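Local coordinates for protein glycosyl hydrolase 25 (Streptococcus pneumoniae, PDB 4FF5) that probably hydrolyses glycosidic bonds in bacterial cell-wall peptidoglycan, as a family 25 glycosyl hydrolase, and takes part in host-cell invasion by the pneumococcus, at residues Lys48-Pro53 / Asn254-Phe259; Lys52-Leu57 / Asn74-Ile79; Gly183-Val188 / Ser203-Ser208; Leu224-His229 / Ser250-Lys255; His229-Lys234 / Leu244-Ile249. All blocks are in the same frame, centred on the assembly; numbering follows the deposited sequence. Where two conformers were deposited one is given.

Interactions 2, 3 and 5 are strand pairings of the barrel: 2 and 3 are parallel and buried, whereas 5 is antiparallel, partly buried and bulged. Interaction 5 shares H229 with interaction 4, and its strand 244-249 also lies next to strand 54-57 of interaction 2. Interaction 1 is a surface contact and interaction 4 partly buried, both farther from the chain's centre. Both use the run from strand 244-249 into helix 255-263 and share N254 and K255; in each a lysine grips aspartate, with waters alongside. Backbone bonds and apolar or aromatic packing dominate the inner contacts. Inside the barrel, polar side chains cross-link them: Y185 to Q230, W205 to N247, and D56 to both Q230 and N247.

Interaction 1. Residues Lys48-Pro53 / Asn254-Phe259; sequences KHLDKP and NKEETF
K255 and L50 reach toward each other tip to tip between the loop 48-53 and the first turn of the helix that begins at 255. K255 has CG anti to its backbone N (chi1 -172°) and runs extended from there, so its ammonium group arrives among oxygens of the loop. K255 NZ donates to L50 O at 3.0 Å, approaching from above the carbonyl plane, and to D51 OD1 at 2.9 Å, a salt bridge on the anti lone pair of the carboxylate. The bond from CA to CB of D51 starts away from the helix, yet its carboxylate swings back and crosses the lysine obliquely. A water 2.8 Å from K255 NZ accepts a third bond and passes one on to K52 O. L50, its CG likewise anti to the backbone N, handles the apolar half. L50 and F259 slide past each other in opposite directions, L50 CD1 coming 3.6 Å from F259 CB, while L50 CD2 rests 4.0 Å from E256 CA and those two side chains cross at about a right angle. F259 in turn stacks on F263. N254 caps the helix: its OD1 accepts from E257 N at 2.7 Å, nearly straight at 167°. Here the type I turn H49-K52, leading into strand 54-57, is clamped to an N-capped helix start, a surface join between the two ends of the barrel chain.

Interaction 2. Residues Lys52-Leu57 / Asn74-Ile79; sequences KPIIDL and NISGAI
S76 holds OG between its backbone N and carbonyl carbon (chi1 54°), so that S76 OG donates to K52 O at 2.7 Å, from above the carbonyl plane. I55 and I75 put CG1 in the same crowded position (chi1 68° and 66°), so their CG2 methyls meet at 3.8 Å and the side chains cross at about a right angle. I55 CG1 also lies 4.0 Å from A78 CB. Just ahead of the strands S76 N donates to P53 O; between them I55 N donates to G77 O, I79 N to I55 O at 2.8 Å and L57 N to I79 O at 3.0 Å. The parallel strands 54-57 and 77-84, linked through helix 68-73, form a beta-alpha-beta unit of the TIM barrel. D56 CB sits 3.2 Å from I79 O, but its carboxylate leads off to N247 and Q230, which both donate to OD1. Its OD2 lies close to D245 OD1; two carboxylates so near probably share a proton, raising the pKa of one of them.

Interaction 3. Residues Gly183-Val188 / Ser203-Ser208; sequences GIYVGV and SVWIPS
Y185 leaves its strand with CG anti to the backbone N, and most of its atoms find a partner. CB sits 3.6 Å from W205 CE3. CD1 then drops onto the indole, 3.4 Å from W205 CD2 and over the centre of the ring system. This makes a T-shaped stack, the tyrosine edge toward the tryptophan face, with planes at 73°. CE1 meets P207 CD at 3.7 Å, and the same P207 CD forms a CH-pi contact over one face of the phenol, 4.0 Å from its centroid. CZ touches P207 CG, while OH lies 3.3 Å from P207 CB and bonds to Q230 OE1. Along the backbones, I184 N donates to S203 O, W205 N to I184 O at 2.9 Å and V186 N to W205 O. I184 and V204 lie side by side on the other face of the sheet. V186 O is buried without a polar partner. Parallel strands 182-186 and 203-207, joined through helix 188-193, form a beta-alpha-beta unit, the repeating element of family 25's TIM-barrel fold.

Interaction 4. Residues Leu224-His229 / Ser250-Lys255; sequences LDYDIH and SPLKNK
A single backbone bond joins the segments, S250 N to D227 O at 3.0 Å, straight at the hydrogen (169°) but entering well above the carbonyl plane. Beyond it, residues 250-253 fold into a type I turn that brings K253 back over the loop leading into strand 228-232. K253 bends at chi2 (-75°) and then runs straight, laying its CE 3.4 Å from D227 OD1 before K253 NZ reaches D225 OD2 at 3.0 Å, using that carboxylate's anti lone pair. The salt bridge to D227 OD1 is long, but a water joins the same two groups. D227 OD2 is spoken for elsewhere, by S203 OG and by K261. D225 sits at the centre of an inverse gamma turn. The end of Y226 comes near the turn, its CE1 3.5 Å from S250 CB. One water bridges Y226 OH, at 2.6 Å, to S250 OG. A second lies over the centre of one ring face and donates to Y226 O. L252 N donates to S250 OG at 3.0 Å, completing an ST turn inside the type I turn. Such a turn, tied down by an aspartate-lysine salt-bridge network, connects the last barrel strand to the C-terminal helix at the rim of this TIM-barrel fold.

Interaction 5. Residues His229-Lys234 / Leu244-Ile249; sequences HQYTSK and LDINVI
H229 opens with two backbone bonds to V248: H229 N donates to V248 O at 2.9 Å, and V248 N returns to H229 O at 3.0 Å. The H229 imidazole leads off to S208 O. Q230 and N247 form a non-hydrogen-bonded pair whose side chains lie side by side; N247 OD1 sits 3.1 Å from Q230 CG and accepts from W205 NE1, while Q230 OE1 bonds to Y209 and Y185. Y231 N donates to I246 O at 2.9 Å. With CG in the crowded position (chi1 70°), the Y231 side chain lies alongside I246, pointing the same way; I246 CB makes an off-centre CH-pi contact with the ring, Y231 OH comes 3.3 Å from I246 CG2, and I246 O lies over one ring face. T232 O then accepts from I246 N at 3.1 Å, the register slipping by one residue between Q230 and T232, a beta bulge. T232 OG1 takes K234 N in an ST turn and also bonds to D212. At the corner, S233 CB rests 3.4 Å from D245 OD2. This bulged antiparallel pair brings in the last strand, which closes the barrel against strand 54-57, as expected of the family 25 variant of the TIM barrel.

Interaction 1. Residues Lys48-Pro53 / Asn254-Phe259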
# COMPACT_ATOMS: atom_id res chain seq x y z
N LYS A 48 9.66 13.17 13.77
CA LYS A 48 11.01 13.52 13.33
C LYS A 48 11.28 13.32 11.82
O LYS A 48 12.00 14.09 11.21
CB LYS A 48 12.05 12.73 14.14
CG LYS A 48 13.49 13.22 13.99
CD LYS A 48 14.46 12.35 14.79
CE LYS A 48 15.89 12.79 14.58
N HIS A 49 10.69 12.27 11.24
CA HIS A 49 10.96 11.91 9.85
C HIS A 49 9.82 12.24 8.91
O HIS A 49 9.82 11.80 7.76
CB HIS A 49 11.32 10.43 9.76
CG HIS A 49 12.69 10.10 10.31
ND1 HIS A 49 13.10 8.84 10.50
CD2 HIS A 49 13.73 10.93 10.72
CE1 HIS A 49 14.36 8.85 10.99
NE2 HIS A 49 14.74 10.13 11.12
N LEU A 50 8.86 13.02 9.39
CA LEU A 50 7.61 13.29 8.68
C LEU A 50 7.79 13.81 7.25
O LEU A 50 6.97 13.53 6.39
CB LEU A 50 6.73 14.23 9.51
CG LEU A 50 5.35 14.63 9.01
CD1 LEU A 50 4.43 13.43 8.98
CD2 LEU A 50 4.78 15.72 9.91
N ASP A 51 8.86 14.56 6.98
CA ASP A 51 9.06 15.06 5.62
C ASP A 51 9.87 14.13 4.69
O ASP A 51 10.13 14.46 3.54
CB ASP A 51 9.61 16.48 5.64
CG ASP A 51 8.61 17.48 6.22
OD1 ASP A 51 7.37 17.25 6.11
OD2 ASP A 51 9.06 18.49 6.79
N LYS A 52 10.23 12.96 5.21
CA LYS A 52 10.82 11.93 4.39
C LYS A 52 9.68 11.17 3.69
O LYS A 52 8.56 11.12 4.21
CB LYS A 52 11.68 11.00 5.25
CG LYS A 52 13.07 11.58 5.54
CD LYS A 52 13.58 11.15 6.91
CE LYS A 52 14.99 11.66 7.19
NZ LYS A 52 15.24 13.02 6.64
N PRO A 53 9.94 10.62 2.50
CA PRO A 53 8.85 10.06 1.71
C PRO A 53 8.31 8.73 2.26
O PRO A 53 8.99 8.07 3.06
CB PRO A 53 9.50 9.82 0.35
CG PRO A 53 10.93 9.60 0.65
CD PRO A 53 11.24 10.49 1.82
N ASN A 254 -3.99 17.94 6.47
CA ASN A 254 -3.00 18.23 7.51
C ASN A 254 -2.01 17.07 7.55
O ASN A 254 -2.40 15.93 7.82
CB ASN A 254 -3.64 18.41 8.88
CG ASN A 254 -2.61 18.57 9.99
OD1 ASN A 254 -2.05 17.60 10.49
ND2 ASN A 254 -2.36 19.82 10.38
N LYS A 255 -0.73 17.35 7.32
CA LYS A 255 0.23 16.28 7.12
C LYS A 255 0.42 15.37 8.34
O LYS A 255 0.35 14.13 8.24
CB LYS A 255 1.58 16.82 6.63
CG LYS A 255 2.52 15.70 6.23
CD LYS A 255 3.73 16.23 5.49
CE LYS A 255 4.47 15.07 4.86
NZ LYS A 255 5.80 15.49 4.37
N GLU A 256 0.67 15.98 9.50
CA GLU A 256 0.85 15.23 10.73
C GLU A 256 -0.38 14.38 11.11
O GLU A 256 -0.23 13.21 11.46
CB GLU A 256 1.23 16.16 11.87
CG GLU A 256 1.83 15.42 13.07
CD GLU A 256 2.08 16.35 14.23
OE1 GLU A 256 1.85 15.93 15.38
OE2 GLU A 256 2.50 17.50 13.99
N GLU A 257 -1.58 14.95 11.02
CA GLU A 257 -2.82 14.20 11.35
C GLU A 257 -3.07 13.02 10.42
O GLU A 257 -3.51 11.96 10.85
CB GLU A 257 -4.05 15.10 11.35
CG GLU A 257 -4.24 15.91 12.63
CD GLU A 257 -5.38 16.91 12.52
OE1 GLU A 257 -6.13 16.86 11.51
OE2 GLU A 257 -5.53 17.73 13.46
N THR A 258 -2.82 13.24 9.13
CA THR A 258 -3.03 12.21 8.11
C THR A 258 -1.99 11.10 8.20
O THR A 258 -2.31 9.93 8.02
CB THR A 258 -3.09 12.83 6.70
OG1 THR A 258 -4.12 13.84 6.68
CG2 THR A 258 -3.46 11.77 5.65
N PHE A 259 -0.75 11.46 8.48
CA PHE A 259 0.26 10.45 8.73
C PHE A 259 -0.13 9.58 9.94
O PHE A 259 0.01 8.36 9.89
CB PHE A 259 1.65 11.08 8.95
CG PHE A 259 2.74 10.07 9.05
CD1 PHE A 259 3.40 9.63 7.91
CD2 PHE A 259 3.06 9.50 10.27
CE1 PHE A 259 4.38 8.65 8.00
CE2 PHE A 259 4.04 8.53 10.37
CZ PHE A 259 4.70 8.10 9.23
O HOH W 1 6.96 13.25 3.12

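Interaction 2. Residues Lys52-Leu57 / Asn74-Ile79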
# COMPACT_ATOMS: atom_id res chain seq x y z
N LYS A 52 10.23 12.96 5.21
CA LYS A 52 10.82 11.93 4.39
C LYS A 52 9.68 11.17 3.69
O LYS A 52 8.56 11.12 4.21
CB LYS A 52 11.68 11.00 5.25
CG LYS A 52 13.07 11.58 5.54
CD LYS A 52 13.58 11.15 6.91
CE LYS A 52 14.99 11.66 7.19
NZ LYS A 52 15.24 13.02 6.64
N PRO A 53 9.94 10.62 2.50
CA PRO A 53 8.85 10.06 1.71
C PRO A 53 8.31 8.73 2.26
O PRO A 53 8.99 8.07 3.06
CB PRO A 53 9.50 9.82 0.35
CG PRO A 53 10.93 9.60 0.65
CD PRO A 53 11.24 10.49 1.82
N ILE A 54 7.10 8.37 1.84
CA ILE A 54 6.52 7.06 2.12
C ILE A 54 6.76 6.17 0.89
O ILE A 54 6.45 6.57 -0.24
CB ILE A 54 5.01 7.16 2.41
CG1 ILE A 54 4.77 7.97 3.72
CG2 ILE A 54 4.35 5.78 2.44
CD1 ILE A 54 3.40 8.64 3.75
N ILE A 55 7.32 4.98 1.11
CA ILE A 55 7.54 4.05 0.02
C ILE A 55 6.53 2.89 0.06
O ILE A 55 5.87 2.63 1.08
CB ILE A 55 8.99 3.49 0.00
CG1 ILE A 55 9.23 2.58 1.23
CG2 ILE A 55 9.99 4.64 -0.10
CD1 ILE A 55 10.59 1.90 1.24
N ASP A 56 6.37 2.25 -1.10
CA ASP A 56 5.72 0.95 -1.16
C ASP A 56 6.66 -0.03 -1.87
O ASP A 56 7.41 0.36 -2.78
CB ASP A 56 4.30 1.00 -1.75
CG ASP A 56 4.25 1.49 -3.19
OD1 ASP A 56 4.05 2.71 -3.41
OD2 ASP A 56 4.43 0.64 -4.11
N LEU A 57 6.64 -1.27 -1.40
CA LEU A 57 7.58 -2.30 -1.77
C LEU A 57 6.83 -3.60 -1.95
O LEU A 57 5.77 -3.80 -1.33
CB LEU A 57 8.58 -2.55 -0.64
CG LEU A 57 9.59 -1.50 -0.25
CD1 LEU A 57 10.16 -1.90 1.10
CD2 LEU A 57 10.69 -1.45 -1.30
N ASN A 74 15.77 7.14 5.93
CA ASN A 74 15.44 7.96 4.75
C ASN A 74 13.94 7.92 4.36
O ASN A 74 13.53 8.51 3.35
CB ASN A 74 16.31 7.55 3.55
CG ASN A 74 17.78 7.97 3.71
OD1 ASN A 74 18.07 9.07 4.12
ND2 ASN A 74 18.70 7.07 3.35
N ILE A 75 13.12 7.25 5.17
CA ILE A 75 11.67 7.19 4.92
C ILE A 75 10.84 7.47 6.18
O ILE A 75 11.34 7.36 7.31
CB ILE A 75 11.26 5.82 4.30
CG1 ILE A 75 11.49 4.66 5.29
CG2 ILE A 75 12.01 5.60 2.99
CD1 ILE A 75 10.95 3.31 4.83
N SER A 76 9.57 7.83 5.99
CA SER A 76 8.67 8.05 7.11
C SER A 76 7.77 6.85 7.38
O SER A 76 7.33 6.64 8.51
CB SER A 76 7.84 9.32 6.88
OG SER A 76 7.16 9.27 5.63
N GLY A 77 7.48 6.07 6.34
CA GLY A 77 6.61 4.90 6.45
C GLY A 77 6.74 4.02 5.22
O GLY A 77 7.36 4.40 4.21
N ALA A 78 6.18 2.81 5.30
CA ALA A 78 6.29 1.86 4.19
C ALA A 78 4.98 1.09 4.04
O ALA A 78 4.30 0.81 5.02
CB ALA A 78 7.44 0.90 4.42
N ILE A 79 4.64 0.76 2.80
CA ILE A 79 3.47 -0.04 2.52
C ILE A 79 3.91 -1.26 1.73
O ILE A 79 4.41 -1.13 0.61
CB ILE A 79 2.40 0.76 1.74
CG1 ILE A 79 2.08 2.08 2.45
CG2 ILE A 79 1.13 -0.06 1.60
CD1 ILE A 79 0.94 2.85 1.80
O HOH W 2 16.57 11.51 4.30

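Interaction 3. Residues Gly183-Val188 / Ser203-Ser208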
# COMPACT_ATOMS: atom_id res chain seq x y z
N GLY A 183 -8.19 0.81 3.25
CA GLY A 183 -8.12 1.88 2.27
C GLY A 183 -8.10 1.32 0.88
O GLY A 183 -7.86 0.12 0.68
N ILE A 184 -8.36 2.18 -0.10
CA ILE A 184 -8.33 1.75 -1.51
C ILE A 184 -7.32 2.59 -2.32
O ILE A 184 -7.31 3.79 -2.23
CB ILE A 184 -9.74 1.79 -2.18
CG1 ILE A 184 -9.63 1.32 -3.65
CG2 ILE A 184 -10.36 3.20 -2.08
CD1 ILE A 184 -10.96 1.07 -4.34
N TYR A 185 -6.45 1.90 -3.06
CA TYR A 185 -5.62 2.51 -4.08
C TYR A 185 -6.27 2.30 -5.45
O TYR A 185 -6.57 1.16 -5.85
CB TYR A 185 -4.23 1.86 -4.02
CG TYR A 185 -3.28 2.12 -5.17
CD1 TYR A 185 -2.25 3.03 -5.05
CD2 TYR A 185 -3.40 1.41 -6.38
CE1 TYR A 185 -1.34 3.23 -6.08
CE2 TYR A 185 -2.50 1.61 -7.42
CZ TYR A 185 -1.48 2.51 -7.27
OH TYR A 185 -0.59 2.68 -8.32
N VAL A 186 -6.51 3.40 -6.16
CA VAL A 186 -7.15 3.30 -7.49
C VAL A 186 -6.83 4.55 -8.31
O VAL A 186 -6.80 5.66 -7.77
CB VAL A 186 -8.68 3.02 -7.35
CG1 VAL A 186 -9.42 4.13 -6.60
CG2 VAL A 186 -9.33 2.73 -8.70
N GLY A 187 -6.56 4.38 -9.60
CA GLY A 187 -6.34 5.54 -10.48
C GLY A 187 -7.66 6.26 -10.74
O GLY A 187 -8.75 5.66 -10.62
N VAL A 188 -7.59 7.55 -11.10
CA VAL A 188 -8.81 8.34 -11.27
C VAL A 188 -9.66 7.82 -12.44
O VAL A 188 -10.89 7.65 -12.32
CB VAL A 188 -8.48 9.84 -11.45
CG1 VAL A 188 -9.74 10.60 -11.83
CG2 VAL A 188 -7.87 10.41 -10.17
N SER A 203 -9.72 5.32 3.81
CA SER A 203 -8.77 6.21 3.15
C SER A 203 -8.66 5.90 1.65
O SER A 203 -9.02 4.80 1.21
CB SER A 203 -7.38 6.09 3.78
OG SER A 203 -6.47 7.06 3.25
N VAL A 204 -8.15 6.87 0.89
CA VAL A 204 -7.96 6.71 -0.55
C VAL A 204 -6.53 7.07 -0.91
O VAL A 204 -5.97 8.07 -0.42
CB VAL A 204 -8.99 7.53 -1.38
CG1 VAL A 204 -8.75 7.30 -2.88
CG2 VAL A 204 -10.42 7.13 -1.00
N TRP A 205 -5.94 6.25 -1.77
CA TRP A 205 -4.56 6.42 -2.18
C TRP A 205 -4.58 6.41 -3.68
O TRP A 205 -5.19 5.52 -4.28
CB TRP A 205 -3.82 5.22 -1.59
CG TRP A 205 -2.40 5.01 -1.98
CD1 TRP A 205 -1.48 5.92 -2.53
CD2 TRP A 205 -1.66 3.78 -1.77
NE1 TRP A 205 -0.25 5.32 -2.68
CE2 TRP A 205 -0.30 4.02 -2.28
CE3 TRP A 205 -1.99 2.51 -1.28
CZ2 TRP A 205 0.68 3.03 -2.23
CZ3 TRP A 205 -0.99 1.53 -1.26
CH2 TRP A 205 0.31 1.79 -1.74
N ILE A 206 -4.00 7.44 -4.31
CA ILE A 206 -4.13 7.57 -5.77
C ILE A 206 -2.79 7.75 -6.47
O ILE A 206 -2.00 8.63 -6.09
CB ILE A 206 -5.12 8.70 -6.21
CG1 ILE A 206 -6.51 8.52 -5.58
CG2 ILE A 206 -5.26 8.75 -7.74
CD1 ILE A 206 -7.49 9.67 -5.82
N PRO A 207 -2.54 6.95 -7.53
CA PRO A 207 -1.32 7.19 -8.31
C PRO A 207 -1.49 8.31 -9.35
O PRO A 207 -2.54 8.42 -9.97
CB PRO A 207 -1.09 5.85 -9.01
CG PRO A 207 -2.50 5.31 -9.23
CD PRO A 207 -3.29 5.76 -8.01
N SER A 208 -0.45 9.13 -9.53
CA SER A 208 -0.41 10.03 -10.69
C SER A 208 1.05 10.41 -10.92
O SER A 208 1.64 11.09 -10.09
CB SER A 208 -1.24 11.29 -10.43
OG SER A 208 -1.22 12.16 -11.55
O HOH W 3 -4.93 8.79 -11.25

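Interaction 4. Residues Leu224-His229 / Ser250-Lys255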
# COMPACT_ATOMS: atom_id res chain seq x y z
N LEU A 224 -11.95 14.36 -5.50
CA LEU A 224 -12.17 13.41 -4.39
C LEU A 224 -11.08 13.67 -3.34
O LEU A 224 -9.95 13.90 -3.74
CB LEU A 224 -12.10 11.96 -4.90
CG LEU A 224 -12.25 10.83 -3.87
CD1 LEU A 224 -13.68 10.79 -3.33
CD2 LEU A 224 -11.86 9.49 -4.46
N ASP A 225 -11.42 13.63 -2.04
CA ASP A 225 -10.43 13.92 -0.97
C ASP A 225 -9.51 12.75 -0.55
O ASP A 225 -9.67 12.11 0.51
CB ASP A 225 -11.12 14.48 0.28
CG ASP A 225 -11.81 13.42 1.09
OD1 ASP A 225 -12.56 12.61 0.51
OD2 ASP A 225 -11.59 13.38 2.33
N TYR A 226 -8.48 12.51 -1.35
CA TYR A 226 -7.55 11.42 -1.07
C TYR A 226 -6.50 11.81 0.01
O TYR A 226 -6.18 12.99 0.19
CB TYR A 226 -6.90 11.00 -2.39
CG TYR A 226 -6.15 12.15 -3.04
CD1 TYR A 226 -4.79 12.36 -2.78
CD2 TYR A 226 -6.80 13.03 -3.91
CE1 TYR A 226 -4.11 13.42 -3.35
CE2 TYR A 226 -6.13 14.11 -4.47
CZ TYR A 226 -4.79 14.30 -4.19
OH TYR A 226 -4.11 15.34 -4.78
N ASP A 227 -5.96 10.80 0.70
CA ASP A 227 -5.00 11.02 1.78
C ASP A 227 -3.56 10.93 1.31
O ASP A 227 -2.65 11.53 1.90
CB ASP A 227 -5.21 9.97 2.87
CG ASP A 227 -6.42 10.23 3.72
OD1 ASP A 227 -6.90 11.38 3.76
OD2 ASP A 227 -6.89 9.28 4.38
N ILE A 228 -3.32 10.16 0.26
CA ILE A 228 -1.94 9.83 -0.09
C ILE A 228 -1.84 9.63 -1.62
O ILE A 228 -2.77 9.14 -2.26
CB ILE A 228 -1.43 8.62 0.76
CG1 ILE A 228 0.03 8.24 0.42
CG2 ILE A 228 -2.41 7.44 0.72
CD1 ILE A 228 0.73 7.41 1.49
N HIS A 229 -0.71 10.06 -2.16
CA HIS A 229 -0.47 10.18 -3.60
C HIS A 229 0.78 9.43 -3.98
O HIS A 229 1.89 9.72 -3.50
CB HIS A 229 -0.39 11.66 -3.96
CG HIS A 229 0.18 11.96 -5.32
ND1 HIS A 229 0.85 13.11 -5.58
CD2 HIS A 229 0.14 11.24 -6.53
CE1 HIS A 229 1.24 13.12 -6.87
NE2 HIS A 229 0.80 11.98 -7.45
N SER A 250 -1.09 13.83 0.87
CA SER A 250 -1.58 14.93 0.02
C SER A 250 -1.41 16.29 0.72
O SER A 250 -1.76 16.41 1.89
CB SER A 250 -3.05 14.72 -0.33
OG SER A 250 -3.61 15.93 -0.81
N PRO A 251 -0.84 17.31 0.02
CA PRO A 251 -0.76 18.65 0.60
C PRO A 251 -2.13 19.27 0.89
O PRO A 251 -2.19 20.33 1.51
CB PRO A 251 -0.01 19.46 -0.47
CG PRO A 251 0.82 18.43 -1.17
CD PRO A 251 -0.11 17.25 -1.26
N LEU A 252 -3.20 18.61 0.47
CA LEU A 252 -4.55 19.10 0.76
C LEU A 252 -5.04 18.69 2.15
O LEU A 252 -6.13 19.09 2.57
CB LEU A 252 -5.54 18.64 -0.31
CG LEU A 252 -5.25 19.21 -1.69
CD1 LEU A 252 -5.83 18.32 -2.77
CD2 LEU A 252 -5.78 20.64 -1.81
N LYS A 253 -4.25 17.87 2.84
CA LYS A 253 -4.61 17.38 4.17
C LYS A 253 -3.65 17.98 5.18
O LYS A 253 -2.60 18.49 4.80
CB LYS A 253 -4.53 15.83 4.20
CG LYS A 253 -5.55 15.11 3.32
CD LYS A 253 -6.93 15.17 3.95
CE LYS A 253 -7.98 14.56 3.06
NZ LYS A 253 -9.24 14.37 3.84
N ASN A 254 -3.99 17.94 6.47
CA ASN A 254 -3.00 18.23 7.51
C ASN A 254 -2.01 17.07 7.55
O ASN A 254 -2.40 15.93 7.82
CB ASN A 254 -3.64 18.41 8.88
CG ASN A 254 -2.61 18.57 9.99
OD1 ASN A 254 -2.05 17.60 10.49
ND2 ASN A 254 -2.36 19.82 10.38
N LYS A 255 -0.73 17.35 7.32
CA LYS A 255 0.23 16.28 7.12
C LYS A 255 0.42 15.37 8.34
O LYS A 255 0.35 14.13 8.24
CB LYS A 255 1.58 16.82 6.63
CG LYS A 255 2.52 15.70 6.23
CD LYS A 255 3.73 16.23 5.49
CE LYS A 255 4.47 15.07 4.86
NZ LYS A 255 5.80 15.49 4.37
O HOH W 4 -6.91 15.41 -0.96
O HOH W 5 -2.08 15.99 -3.31
O HOH W 6 -8.30 12.30 6.10

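Interaction 5. Residues His229-Lys234 / Leu244-Ile249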
# COMPACT_ATOMS: atom_id res chain seq x y z
N HIS A 229 -0.71 10.06 -2.16
CA HIS A 229 -0.47 10.18 -3.60
C HIS A 229 0.78 9.43 -3.98
O HIS A 229 1.89 9.72 -3.50
CB HIS A 229 -0.39 11.66 -3.96
CG HIS A 229 0.18 11.96 -5.32
ND1 HIS A 229 0.85 13.11 -5.58
CD2 HIS A 229 0.14 11.24 -6.53
CE1 HIS A 229 1.24 13.12 -6.87
NE2 HIS A 229 0.80 11.98 -7.45
N GLN A 230 0.61 8.43 -4.84
CA GLN A 230 1.75 7.73 -5.38
C GLN A 230 2.29 8.51 -6.58
O GLN A 230 1.66 8.52 -7.64
CB GLN A 230 1.35 6.34 -5.82
CG GLN A 230 2.56 5.43 -6.04
CD GLN A 230 2.14 4.09 -6.57
OE1 GLN A 230 1.61 3.99 -7.70
NE2 GLN A 230 2.41 3.03 -5.78
N TYR A 231 3.43 9.18 -6.42
CA TYR A 231 3.83 10.16 -7.44
C TYR A 231 4.82 9.70 -8.51
O TYR A 231 4.99 10.38 -9.53
CB TYR A 231 4.26 11.50 -6.81
CG TYR A 231 5.58 11.51 -6.05
CD1 TYR A 231 6.80 11.59 -6.71
CD2 TYR A 231 5.59 11.50 -4.65
CE1 TYR A 231 8.01 11.63 -6.01
CE2 TYR A 231 6.79 11.55 -3.93
CZ TYR A 231 7.98 11.63 -4.61
OH TYR A 231 9.16 11.68 -3.89
N THR A 232 5.49 8.57 -8.28
CA THR A 232 6.42 8.01 -9.26
C THR A 232 6.63 6.52 -8.98
O THR A 232 6.43 6.05 -7.85
CB THR A 232 7.78 8.76 -9.26
OG1 THR A 232 8.58 8.31 -10.34
CG2 THR A 232 8.54 8.57 -7.94
N SER A 233 7.00 5.77 -10.02
CA SER A 233 7.47 4.39 -9.87
C SER A 233 8.99 4.32 -10.03
O SER A 233 9.57 3.23 -10.03
CB SER A 233 6.77 3.47 -10.87
OG SER A 233 7.20 3.70 -12.21
N LYS A 234 9.64 5.47 -10.18
CA LYS A 234 11.07 5.52 -10.53
C LYS A 234 11.86 6.38 -9.56
O LYS A 234 12.83 7.02 -9.93
CB LYS A 234 11.25 5.94 -11.98
CG LYS A 234 10.38 5.08 -12.89
CD LYS A 234 10.82 5.06 -14.34
CE LYS A 234 10.21 3.83 -15.00
NZ LYS A 234 10.33 3.87 -16.49
N LEU A 244 12.06 2.81 -7.05
CA LEU A 244 11.08 2.66 -5.97
C LEU A 244 9.82 3.49 -6.22
O LEU A 244 9.90 4.65 -6.67
CB LEU A 244 11.67 3.08 -4.62
CG LEU A 244 12.58 2.13 -3.86
CD1 LEU A 244 13.16 2.84 -2.65
CD2 LEU A 244 11.79 0.89 -3.46
N ASP A 245 8.68 2.90 -5.87
CA ASP A 245 7.45 3.66 -5.79
C ASP A 245 7.54 4.61 -4.61
O ASP A 245 7.75 4.15 -3.47
CB ASP A 245 6.26 2.74 -5.52
CG ASP A 245 5.88 1.85 -6.71
OD1 ASP A 245 5.06 0.92 -6.51
OD2 ASP A 245 6.39 2.06 -7.83
N ILE A 246 7.31 5.90 -4.85
CA ILE A 246 7.33 6.89 -3.77
C ILE A 246 5.99 7.59 -3.67
O ILE A 246 5.33 7.88 -4.69
CB ILE A 246 8.43 7.98 -3.92
CG1 ILE A 246 9.75 7.37 -4.39
CG2 ILE A 246 8.58 8.75 -2.60
CD1 ILE A 246 10.36 6.37 -3.45
N ASN A 247 5.61 7.84 -2.43
CA ASN A 247 4.33 8.40 -2.06
C ASN A 247 4.52 9.60 -1.15
O ASN A 247 5.52 9.72 -0.41
CB ASN A 247 3.51 7.33 -1.31
CG ASN A 247 3.38 6.04 -2.10
OD1 ASN A 247 2.52 5.91 -2.95
ND2 ASN A 247 4.29 5.10 -1.84
N VAL A 248 3.54 10.49 -1.16
CA VAL A 248 3.51 11.58 -0.19
C VAL A 248 2.07 11.74 0.34
O VAL A 248 1.11 11.48 -0.38
CB VAL A 248 4.09 12.88 -0.81
CG1 VAL A 248 3.14 13.43 -1.87
CG2 VAL A 248 4.36 13.93 0.26
N ILE A 249 1.93 12.12 1.61
CA ILE A 249 0.64 12.60 2.13
C ILE A 249 0.18 13.80 1.26
O ILE A 249 0.98 14.68 0.93
CB ILE A 249 0.75 13.03 3.62
CG1 ILE A 249 1.12 11.84 4.55
CG2 ILE A 249 -0.52 13.73 4.11
CD1 ILE A 249 0.24 10.62 4.44
O HOH W 7 9.32 0.92 -9.00